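Local coordinates for protein putative oxidoreductase with NAD(P)-binding Rossmann-fold domain (Clostridium difficile, PDB 3UUW) that is a putative oxidoreductase of the Gfo/Idh/MocA family that probably binds NAD(P) in its Rossmann-fold domain, its substrate not being established, at residues S62-C67 and K84-L89; I70-S75 and Y80-I85; I7-I12 and P24-S29; K97-T102 and E108-S113. All coordinates share one frame; numbering follows the deposited sequence. Where two conformers were deposited one is given.

In the fold
From the N terminus, contact 3 closes first, folding helix 16-26 back onto strand 8-12 of the parallel sheet. Contacts 1 and 2 come later in the chain and end on the same helix, 79-88, sharing Lys84 and Ile85. Contact 1 opens earlier, at the end of helix 60-64, and contact 2 opens on strand 69-72, so the shorter loop of contact 2 falls within the span of contact 1. Contact 4 closes last, between the loop after strand 92-95 and helix 103-116. Strands 8-12 and 69-72 are sheet neighbours, which joins contacts 2 and 3; Tyr80 and Glu108 join contacts 2 and 4. All four lie in the Rossmann-fold part.

Contact 1: S62-C67 and K84-L89; sequences SLAKKC and KILLNL
Ala64 sets its single methyl against two leucines one turn apart, Leu86 in the last turn of helix 79-88 and Leu89 just after it. Its CB lies 3.7 Å from Leu86 CD2, while on Leu89 it meets a different branch, with Ala64 CB and Leu89 CD1 3.8 Å apart. The two leucines reach it differently. Leu89 leaves its backbone toward the 62-67 segment, whereas Leu86 starts out at an angle to that segment and only its CD2 branch turns in. In Leu89 the first torsion places CG anti to the carbonyl carbon (chi1 -77°), and the fork then divides its work: CD1 goes to Ala64, and CD2 to the aliphatic part of Lys65. That lysine is extended beyond CG and runs slantwise over the leucine, its CE 4.0 Å from Leu89 CD2, which carries the ammonium group past the apolar patch.

Beside these methyls the two backbones are linked through a water. It donates to Ala64 O at 2.8 Å and lies 3.2 Å from Leu89 O, although other acceptors nearby compete for its two protons. Ala64 O also receives the N-H of Cys67, the bond that closes a type I turn from Ala64 to Cys67.

This is the place where helix 60-64 meets the end of helix 79-88. Leu86 also touches Ile60 of helix 60-64, and Val93 and Ile70 of the sheet, on strands 92-95 and 69-72, while the next residue, Leu87, turns to Leu112 and Ser113 of helix 103-116.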
# COMPACT_ATOMS: atom_id res chain seq x y z
N SER A 62 -21.17 -48.07 3.24
CA SER A 62 -20.79 -48.50 4.58
C SER A 62 -20.52 -47.31 5.50
O SER A 62 -20.83 -47.36 6.69
CB SER A 62 -19.58 -49.43 4.56
OG SER A 62 -18.44 -48.81 4.02
N LEU A 63 -19.93 -46.25 4.96
CA LEU A 63 -19.67 -45.07 5.77
C LEU A 63 -20.98 -44.36 6.12
O LEU A 63 -21.21 -44.01 7.27
CB LEU A 63 -18.72 -44.12 5.05
CG LEU A 63 -18.41 -42.78 5.74
CD1 LEU A 63 -17.78 -42.98 7.15
CD2 LEU A 63 -17.51 -41.94 4.84
N ALA A 64 -21.81 -44.14 5.11
CA ALA A 64 -23.06 -43.40 5.28
C ALA A 64 -23.96 -44.03 6.34
O ALA A 64 -24.62 -43.33 7.08
CB ALA A 64 -23.81 -43.28 3.97
N LYS A 65 -23.97 -45.36 6.39
CA LYS A 65 -24.79 -46.09 7.37
C LYS A 65 -24.38 -45.85 8.82
O LYS A 65 -25.15 -46.13 9.74
CB LYS A 65 -24.78 -47.60 7.05
CG LYS A 65 -25.57 -47.94 5.81
CD LYS A 65 -25.33 -49.36 5.33
CE LYS A 65 -26.07 -49.60 4.01
NZ LYS A 65 -25.72 -50.91 3.38
N LYS A 66 -23.16 -45.35 9.02
CA LYS A 66 -22.64 -45.06 10.35
C LYS A 66 -22.57 -43.56 10.67
O LYS A 66 -21.99 -43.20 11.69
CB LYS A 66 -21.23 -45.65 10.48
CG LYS A 66 -21.16 -47.16 10.40
CD LYS A 66 -21.83 -47.82 11.59
CE LYS A 66 -21.56 -49.32 11.59
NZ LYS A 66 -22.04 -49.95 12.83
N CYS A 67 -23.13 -42.71 9.81
CA CYS A 67 -23.04 -41.25 9.96
C CYS A 67 -24.40 -40.58 9.95
O CYS A 67 -25.37 -41.14 9.44
CB CYS A 67 -22.23 -40.66 8.79
SG CYS A 67 -20.51 -41.16 8.77
N LYS A 84 -27.77 -38.80 -4.30
CA LYS A 84 -29.00 -39.56 -4.31
C LYS A 84 -28.87 -40.74 -3.33
O LYS A 84 -29.76 -40.96 -2.52
CB LYS A 84 -29.34 -39.99 -5.74
CG LYS A 84 -30.68 -40.65 -5.94
CD LYS A 84 -31.14 -40.51 -7.42
CE LYS A 84 -30.00 -40.73 -8.44
NZ LYS A 84 -30.47 -40.88 -9.86
N ILE A 85 -27.75 -41.46 -3.38
CA ILE A 85 -27.48 -42.56 -2.44
C ILE A 85 -27.49 -42.09 -0.97
O ILE A 85 -28.14 -42.70 -0.11
CB ILE A 85 -26.13 -43.22 -2.75
CG1 ILE A 85 -26.20 -43.97 -4.08
CG2 ILE A 85 -25.69 -44.14 -1.61
CD1 ILE A 85 -24.84 -44.40 -4.61
N LEU A 86 -26.80 -40.98 -0.71
CA LEU A 86 -26.65 -40.47 0.65
C LEU A 86 -27.97 -40.02 1.27
O LEU A 86 -28.29 -40.38 2.39
CB LEU A 86 -25.64 -39.31 0.66
CG LEU A 86 -24.20 -39.68 0.31
CD1 LEU A 86 -23.27 -38.43 0.29
CD2 LEU A 86 -23.68 -40.73 1.29
N LEU A 87 -28.74 -39.25 0.50
CA LEU A 87 -30.02 -38.77 0.98
C LEU A 87 -30.95 -39.96 1.23
O LEU A 87 -31.68 -39.99 2.22
CB LEU A 87 -30.63 -37.77 -0.02
CG LEU A 87 -29.88 -36.45 -0.19
CD1 LEU A 87 -30.50 -35.63 -1.33
CD2 LEU A 87 -29.84 -35.66 1.11
N ASN A 88 -30.89 -40.98 0.39
CA ASN A 88 -31.75 -42.13 0.58
C ASN A 88 -31.34 -42.99 1.79
O ASN A 88 -32.18 -43.72 2.33
CB ASN A 88 -31.88 -42.94 -0.70
CG ASN A 88 -32.90 -42.35 -1.65
OD1 ASN A 88 -33.98 -41.95 -1.22
ND2 ASN A 88 -32.57 -42.29 -2.92
N LEU A 89 -30.08 -42.85 2.21
CA LEU A 89 -29.58 -43.49 3.41
C LEU A 89 -29.75 -42.62 4.67
O LEU A 89 -29.32 -43.01 5.76
CB LEU A 89 -28.11 -43.91 3.24
CG LEU A 89 -27.87 -45.17 2.41
CD1 LEU A 89 -26.38 -45.31 2.11
CD2 LEU A 89 -28.42 -46.43 3.13
O HOH W 1 -27.20 -43.41 8.11

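Contact 2: I70-S75 and Y80-I85; sequences IFLHSS and YEIIKI
Leu72 lays its forked end over two consecutive isoleucines of helix 79-88, one branch chiefly for each. Its CD1 approaches Ile82 CG2 at 3.9 Å; the other branch comes closer, with Leu72 CD2 3.6 Å from Ile83 CG1. The division is not strict, since Leu72 CD2 also lies 4.0 Å from Ile82 CG2, so that methyl faces both arms of the fork. The CB of Leu72 already points at the helix, and chi1 of 177° continues that course. Ile82 points back at the strand from its first bond. Ile83 does not: its CB points off to one side, but its CG1 lies against the leucine. Both isoleucines lie slanted to the axis of Leu72.

Further along, past the end of strand 69-72, Ile82 offers its other arm to Ser74: Ile82 CD1 is 3.6 Å from Ser74 OG. The hydroxyl finds its polar partner elsewhere, in a hydrogen bond with Thr78 OG1 of the short connection leading into the helix.

Strand 69-72, helix 79-88 and strand 92-95 make one beta-alpha-beta unit of the Rossmann domain, and Leu72 serves as the strand's grip on the helix within it. Ile12 of strand 8-12 packs on the same CD1 methyl from beside; beyond Ile83 stand Leu99 and Leu109. Chemically the interface is branched hydrocarbon against branched hydrocarbon. Its hold on the helix accordingly rests on fit and exclusion of water, while the polar bond ties Ser74 to Thr78 in the connecting loop.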
# COMPACT_ATOMS: atom_id res chain seq x y z
N ILE A 70 -22.54 -36.07 5.98
CA ILE A 70 -21.37 -36.29 5.15
C ILE A 70 -20.93 -34.99 4.50
O ILE A 70 -21.77 -34.23 3.99
CB ILE A 70 -21.69 -37.29 4.02
CG1 ILE A 70 -22.09 -38.67 4.58
CG2 ILE A 70 -20.52 -37.40 3.00
CD1 ILE A 70 -20.95 -39.50 5.08
N PHE A 71 -19.62 -34.76 4.52
CA PHE A 71 -18.95 -33.72 3.72
C PHE A 71 -18.46 -34.45 2.46
O PHE A 71 -17.68 -35.41 2.54
CB PHE A 71 -17.78 -33.08 4.48
CG PHE A 71 -18.20 -32.01 5.44
CD1 PHE A 71 -18.74 -32.32 6.66
CD2 PHE A 71 -18.00 -30.67 5.12
CE1 PHE A 71 -19.13 -31.33 7.54
CE2 PHE A 71 -18.40 -29.68 6.00
CZ PHE A 71 -18.95 -30.01 7.19
N LEU A 72 -18.98 -34.02 1.32
CA LEU A 72 -18.69 -34.62 0.02
C LEU A 72 -17.85 -33.68 -0.84
O LEU A 72 -18.27 -32.57 -1.20
CB LEU A 72 -20.02 -34.93 -0.69
CG LEU A 72 -19.91 -35.48 -2.08
CD1 LEU A 72 -19.20 -36.82 -2.10
CD2 LEU A 72 -21.32 -35.61 -2.67
N HIS A 73 -16.65 -34.13 -1.18
CA HIS A 73 -15.70 -33.29 -1.92
C HIS A 73 -15.26 -33.98 -3.19
O HIS A 73 -14.12 -33.84 -3.60
CB HIS A 73 -14.48 -32.94 -1.04
CG HIS A 73 -14.84 -32.43 0.32
ND1 HIS A 73 -15.48 -31.23 0.53
CD2 HIS A 73 -14.67 -32.98 1.54
CE1 HIS A 73 -15.70 -31.07 1.82
NE2 HIS A 73 -15.22 -32.12 2.46
N SER A 74 -16.18 -34.70 -3.81
CA SER A 74 -15.90 -35.43 -5.06
C SER A 74 -16.07 -34.55 -6.29
O SER A 74 -16.52 -33.41 -6.21
CB SER A 74 -16.80 -36.66 -5.17
OG SER A 74 -18.15 -36.29 -5.36
N SER A 75 -15.69 -35.08 -7.45
CA SER A 75 -15.79 -34.34 -8.69
C SER A 75 -17.23 -34.01 -8.99
O SER A 75 -18.12 -34.82 -8.72
CB SER A 75 -15.24 -35.16 -9.85
OG SER A 75 -16.04 -36.30 -10.10
N TYR A 80 -24.36 -36.00 -8.46
CA TYR A 80 -25.76 -36.43 -8.62
C TYR A 80 -26.00 -37.85 -8.12
O TYR A 80 -26.86 -38.07 -7.29
CB TYR A 80 -26.22 -36.23 -10.06
CG TYR A 80 -27.62 -36.72 -10.39
CD1 TYR A 80 -28.75 -36.15 -9.80
CD2 TYR A 80 -27.81 -37.73 -11.32
CE1 TYR A 80 -30.01 -36.58 -10.11
CE2 TYR A 80 -29.07 -38.18 -11.64
CZ TYR A 80 -30.17 -37.61 -11.04
OH TYR A 80 -31.41 -38.06 -11.37
N GLU A 81 -25.22 -38.81 -8.60
CA GLU A 81 -25.40 -40.18 -8.17
C GLU A 81 -25.03 -40.41 -6.71
O GLU A 81 -25.71 -41.16 -6.02
CB GLU A 81 -24.64 -41.17 -9.07
CG GLU A 81 -25.20 -41.24 -10.49
CD GLU A 81 -26.68 -41.67 -10.59
OE1 GLU A 81 -27.24 -42.21 -9.60
OE2 GLU A 81 -27.29 -41.47 -11.67
N ILE A 82 -23.96 -39.79 -6.24
CA ILE A 82 -23.57 -39.98 -4.85
C ILE A 82 -24.60 -39.37 -3.90
O ILE A 82 -24.99 -40.01 -2.93
CB ILE A 82 -22.16 -39.43 -4.53
CG1 ILE A 82 -21.08 -40.19 -5.31
CG2 ILE A 82 -21.90 -39.51 -3.03
CD1 ILE A 82 -19.67 -39.60 -5.15
N ILE A 83 -25.05 -38.15 -4.17
CA ILE A 83 -25.98 -37.49 -3.26
C ILE A 83 -27.33 -38.23 -3.19
O ILE A 83 -27.94 -38.28 -2.14
CB ILE A 83 -26.18 -36.00 -3.61
CG1 ILE A 83 -24.84 -35.27 -3.49
CG2 ILE A 83 -27.23 -35.36 -2.67
CD1 ILE A 83 -24.85 -33.79 -3.99
N LYS A 84 -27.77 -38.80 -4.30
CA LYS A 84 -29.00 -39.56 -4.31
C LYS A 84 -28.87 -40.74 -3.33
O LYS A 84 -29.76 -40.96 -2.52
CB LYS A 84 -29.34 -39.99 -5.74
CG LYS A 84 -30.68 -40.65 -5.94
CD LYS A 84 -31.14 -40.51 -7.42
CE LYS A 84 -30.00 -40.73 -8.44
NZ LYS A 84 -30.47 -40.88 -9.86
N ILE A 85 -27.75 -41.46 -3.38
CA ILE A 85 -27.48 -42.56 -2.44
C ILE A 85 -27.49 -42.09 -0.97
O ILE A 85 -28.14 -42.70 -0.11
CB ILE A 85 -26.13 -43.22 -2.75
CG1 ILE A 85 -26.20 -43.97 -4.08
CG2 ILE A 85 -25.69 -44.14 -1.61
CD1 ILE A 85 -24.84 -44.40 -4.61

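Contact 3: I7-I12 and P24-S29; sequences IKMGMI and PILTKS
Leu26, from CB outward, is met by the terminal methyls of two methionines on strand 8-12. At the root of the side chain, Leu26 CB lies 4.1 Å from Met9 CE. The chain then continues with CG anti to the carbonyl carbon (chi1 -66°), and at the tip Leu26 CD1 makes the tighter approach, 3.6 Å from Met11 CE. Met9 CE reaches this branch as well, 4.2 Å from Leu26 CD1, so the leucine branch is touched by both methyls.

The methionines stand two residues apart and hence on one face of the strand, but they arrive by different routes. Met9 bends at both its second and third torsions and meets the leucine at about a right angle. Met11 runs straight through its second torsion (172°) and turns only at the last bond, bringing CE down on the leucine tip at a slant.

In the turn after Leu26, Ser29 OG donates to Leu26 O over 2.7 Å. The bond lies in the carbonyl plane, with an angle of 150° at the oxygen. Ser29 OG is also bonded to Arg53 of the second subunit, whose guanidinium also donates to Thr27 O, so this turn belongs to a subunit interface.

Strand 8-12 and helix 16-26 open the first beta-alpha-beta unit, and the GxGxxA sequence of Gly13, Gly15 and Ala18, in the turn and the start of the helix, is consistent with the dinucleotide-binding turn of Rossmann folds. Phe32 and Phe71 also touch Leu26 in the same core. In the contact itself the methionine methyls meet the CB and a methyl branch of the leucine, so its hold is dispersive and hydrophobic.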
# COMPACT_ATOMS: atom_id res chain seq x y z
N ILE A 7 -23.53 -35.80 17.08
CA ILE A 7 -23.48 -35.82 15.64
C ILE A 7 -22.28 -36.63 15.11
O ILE A 7 -21.15 -36.40 15.50
CB ILE A 7 -23.45 -34.39 15.06
CG1 ILE A 7 -24.74 -33.64 15.43
CG2 ILE A 7 -23.23 -34.43 13.54
CD1 ILE A 7 -24.71 -32.18 15.09
N LYS A 8 -22.57 -37.56 14.20
CA LYS A 8 -21.57 -38.41 13.57
C LYS A 8 -21.35 -37.92 12.14
O LYS A 8 -22.29 -37.85 11.35
CB LYS A 8 -22.05 -39.87 13.55
CG LYS A 8 -22.27 -40.50 14.94
CD LYS A 8 -22.62 -42.00 14.85
CE LYS A 8 -21.37 -42.89 14.72
NZ LYS A 8 -21.64 -44.30 14.23
N MET A 9 -20.11 -37.59 11.81
CA MET A 9 -19.78 -37.08 10.48
C MET A 9 -18.80 -37.99 9.77
O MET A 9 -17.88 -38.53 10.39
CB MET A 9 -19.21 -35.66 10.61
CG MET A 9 -18.82 -34.91 9.31
SD MET A 9 -17.22 -35.38 8.63
CE MET A 9 -16.12 -34.63 9.82
N GLY A 10 -18.98 -38.12 8.45
CA GLY A 10 -18.04 -38.83 7.60
C GLY A 10 -17.67 -37.90 6.47
O GLY A 10 -18.39 -36.95 6.16
N MET A 11 -16.57 -38.21 5.81
CA MET A 11 -16.12 -37.46 4.65
C MET A 11 -15.97 -38.40 3.47
O MET A 11 -15.41 -39.48 3.61
CB MET A 11 -14.77 -36.77 4.92
CG MET A 11 -14.30 -35.90 3.78
SD MET A 11 -12.84 -34.92 4.22
CE MET A 11 -13.54 -33.75 5.37
N ILE A 12 -16.48 -37.97 2.31
CA ILE A 12 -16.30 -38.71 1.07
C ILE A 12 -15.57 -37.83 0.07
O ILE A 12 -16.00 -36.71 -0.24
CB ILE A 12 -17.67 -39.19 0.49
CG1 ILE A 12 -18.27 -40.27 1.41
CG2 ILE A 12 -17.52 -39.72 -0.91
CD1 ILE A 12 -19.71 -40.67 1.06
N PRO A 24 -8.19 -29.76 7.32
CA PRO A 24 -7.50 -29.03 8.39
C PRO A 24 -8.40 -28.49 9.49
O PRO A 24 -7.95 -28.31 10.62
CB PRO A 24 -6.78 -27.91 7.64
CG PRO A 24 -6.52 -28.49 6.27
CD PRO A 24 -7.80 -29.23 5.98
N ILE A 25 -9.66 -28.23 9.18
CA ILE A 25 -10.58 -27.76 10.22
C ILE A 25 -11.38 -28.90 10.86
O ILE A 25 -11.55 -28.95 12.11
CB ILE A 25 -11.49 -26.62 9.72
CG1 ILE A 25 -12.13 -26.97 8.39
CG2 ILE A 25 -10.69 -25.35 9.60
CD1 ILE A 25 -12.80 -25.78 7.66
N LEU A 26 -11.84 -29.85 10.05
CA LEU A 26 -12.73 -30.89 10.55
C LEU A 26 -12.02 -31.96 11.36
O LEU A 26 -12.66 -32.63 12.15
CB LEU A 26 -13.53 -31.52 9.40
CG LEU A 26 -14.52 -30.58 8.71
CD1 LEU A 26 -15.11 -31.28 7.50
CD2 LEU A 26 -15.62 -30.09 9.70
N THR A 27 -10.71 -32.09 11.18
CA THR A 27 -9.95 -33.07 11.94
C THR A 27 -9.73 -32.66 13.39
O THR A 27 -9.28 -33.50 14.18
CB THR A 27 -8.63 -33.45 11.25
OG1 THR A 27 -7.87 -32.27 11.03
CG2 THR A 27 -8.92 -34.17 9.92
N LYS A 28 -10.00 -31.38 13.71
CA LYS A 28 -10.10 -30.90 15.10
C LYS A 28 -11.60 -31.01 15.36
O LYS A 28 -12.39 -30.07 15.16
CB LYS A 28 -9.58 -29.48 15.25
CG LYS A 28 -9.59 -28.99 16.67
CD LYS A 28 -9.11 -27.57 16.75
CE LYS A 28 -9.07 -27.11 18.17
NZ LYS A 28 -8.09 -27.89 18.96
N SER A 29 -12.00 -32.22 15.74
CA SER A 29 -13.40 -32.59 15.73
C SER A 29 -14.07 -32.27 17.05
O SER A 29 -14.29 -33.15 17.86
CB SER A 29 -13.50 -34.08 15.39
OG SER A 29 -12.74 -34.38 14.20

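Contact 4: K97-T102 and E108-S113; sequences KPLAST and ELIELS
Ala100 and Leu109 bring the two backbones nearest, their CA atoms 8.6 Å apart, where an irregular loop entered through a cis peptide between Lys97 and Pro98 passes alongside helix 103-116. Leu99 and Ala100 both point their side chains at the helix. Leu109 answers with one branch, CD1, which touches the methyl of Ala100 (Leu109 CD1 to Ala100 CB, 4.1 Å) and stands 4.2 Å from Leu99 CD1. The other arm of Leu99 serves the next residue: its CD2 is 3.9 Å from Ile110 CG1 and equally near Ile110 CD1, lying along that arm of the isoleucine. With chi1 at 179° the fork of Leu99 is carried toward the helix, where its two methyls part between Leu109 and Ile110.

The Asp-Lys-Pro sequence ahead of these residues resembles the EKP signature of the Gfo/Idh/MocA family, which lies beside the cofactor in relatives, and here Lys97 forms a salt bridge with Asp166. Thr102 is the N-cap of helix 103-116, its OG1 accepting from Gln105 N. On the helix, Ser113 OG turns back to Ile110 O at 2.7 Å, tilted 23° from the carbonyl plane. Leu120 of strand 120-122 packs on Leu99 and Leu109, and Ile294 on Leu99 and Ile110.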
# COMPACT_ATOMS: atom_id res chain seq x y z
N LYS A 97 -19.46 -26.70 -4.49
CA LYS A 97 -20.20 -26.20 -5.63
C LYS A 97 -19.65 -26.81 -6.91
O LYS A 97 -18.49 -27.23 -6.95
CB LYS A 97 -20.19 -24.66 -5.68
CG LYS A 97 -18.84 -23.91 -5.53
CD LYS A 97 -17.89 -24.07 -6.71
CE LYS A 97 -16.77 -25.01 -6.38
NZ LYS A 97 -15.93 -25.33 -7.56
N PRO A 98 -20.50 -26.96 -7.94
CA PRO A 98 -21.94 -26.73 -7.93
C PRO A 98 -22.64 -27.99 -7.38
O PRO A 98 -22.02 -29.06 -7.29
CB PRO A 98 -22.25 -26.55 -9.41
CG PRO A 98 -21.33 -27.48 -10.07
CD PRO A 98 -20.05 -27.42 -9.26
N LEU A 99 -23.91 -27.87 -7.04
CA LEU A 99 -24.66 -29.00 -6.47
C LEU A 99 -24.55 -30.23 -7.37
O LEU A 99 -24.09 -31.29 -6.94
CB LEU A 99 -26.12 -28.59 -6.30
CG LEU A 99 -27.09 -29.62 -5.75
CD1 LEU A 99 -26.51 -30.34 -4.53
CD2 LEU A 99 -28.43 -28.97 -5.39
N ALA A 100 -24.95 -30.09 -8.62
CA ALA A 100 -24.85 -31.17 -9.59
C ALA A 100 -24.44 -30.64 -10.97
O ALA A 100 -24.35 -29.43 -11.18
CB ALA A 100 -26.17 -31.94 -9.65
N SER A 101 -24.16 -31.53 -11.91
CA SER A 101 -23.74 -31.10 -13.24
C SER A 101 -24.74 -30.15 -13.92
O SER A 101 -24.35 -29.26 -14.69
CB SER A 101 -23.49 -32.33 -14.11
OG SER A 101 -22.47 -33.14 -13.55
N THR A 102 -26.02 -30.38 -13.68
CA THR A 102 -27.07 -29.53 -14.24
C THR A 102 -27.99 -29.02 -13.13
O THR A 102 -28.09 -29.61 -12.08
CB THR A 102 -27.96 -30.28 -15.27
OG1 THR A 102 -28.83 -31.21 -14.61
CG2 THR A 102 -27.11 -31.02 -16.33
N GLU A 108 -33.86 -31.88 -8.44
CA GLU A 108 -34.32 -33.20 -8.04
C GLU A 108 -33.75 -33.58 -6.67
O GLU A 108 -34.46 -34.09 -5.81
CB GLU A 108 -33.93 -34.25 -9.07
CG GLU A 108 -34.45 -35.65 -8.73
CD GLU A 108 -33.87 -36.74 -9.59
OE1 GLU A 108 -33.32 -36.43 -10.67
OE2 GLU A 108 -33.99 -37.93 -9.20
N LEU A 109 -32.46 -33.31 -6.48
CA LEU A 109 -31.79 -33.59 -5.21
C LEU A 109 -32.38 -32.75 -4.07
O LEU A 109 -32.55 -33.25 -2.98
CB LEU A 109 -30.30 -33.38 -5.31
CG LEU A 109 -29.52 -34.26 -6.31
CD1 LEU A 109 -28.08 -33.76 -6.45
CD2 LEU A 109 -29.60 -35.75 -5.88
N ILE A 110 -32.67 -31.49 -4.35
CA ILE A 110 -33.27 -30.61 -3.34
C ILE A 110 -34.59 -31.18 -2.87
O ILE A 110 -34.88 -31.23 -1.64
CB ILE A 110 -33.41 -29.14 -3.86
CG1 ILE A 110 -32.01 -28.49 -3.96
CG2 ILE A 110 -34.35 -28.31 -2.93
CD1 ILE A 110 -31.96 -27.27 -4.95
N GLU A 111 -35.43 -31.62 -3.80
CA GLU A 111 -36.72 -32.17 -3.40
C GLU A 111 -36.55 -33.45 -2.60
O GLU A 111 -37.25 -33.64 -1.60
CB GLU A 111 -37.64 -32.37 -4.60
CG GLU A 111 -38.04 -31.06 -5.25
CD GLU A 111 -38.61 -30.05 -4.26
OE1 GLU A 111 -39.47 -30.44 -3.44
OE2 GLU A 111 -38.19 -28.86 -4.30
N LEU A 112 -35.62 -34.29 -3.01
CA LEU A 112 -35.33 -35.52 -2.24
C LEU A 112 -34.91 -35.16 -0.81
O LEU A 112 -35.43 -35.74 0.16
CB LEU A 112 -34.27 -36.37 -2.94
CG LEU A 112 -33.90 -37.69 -2.26
CD1 LEU A 112 -35.12 -38.57 -2.03
CD2 LEU A 112 -32.84 -38.44 -3.09
N SER A 113 -34.06 -34.16 -0.66
CA SER A 113 -33.60 -33.75 0.68
C SER A 113 -34.77 -33.25 1.54
O SER A 113 -34.90 -33.61 2.70
CB SER A 113 -32.48 -32.70 0.57
OG SER A 113 -32.99 -31.39 0.27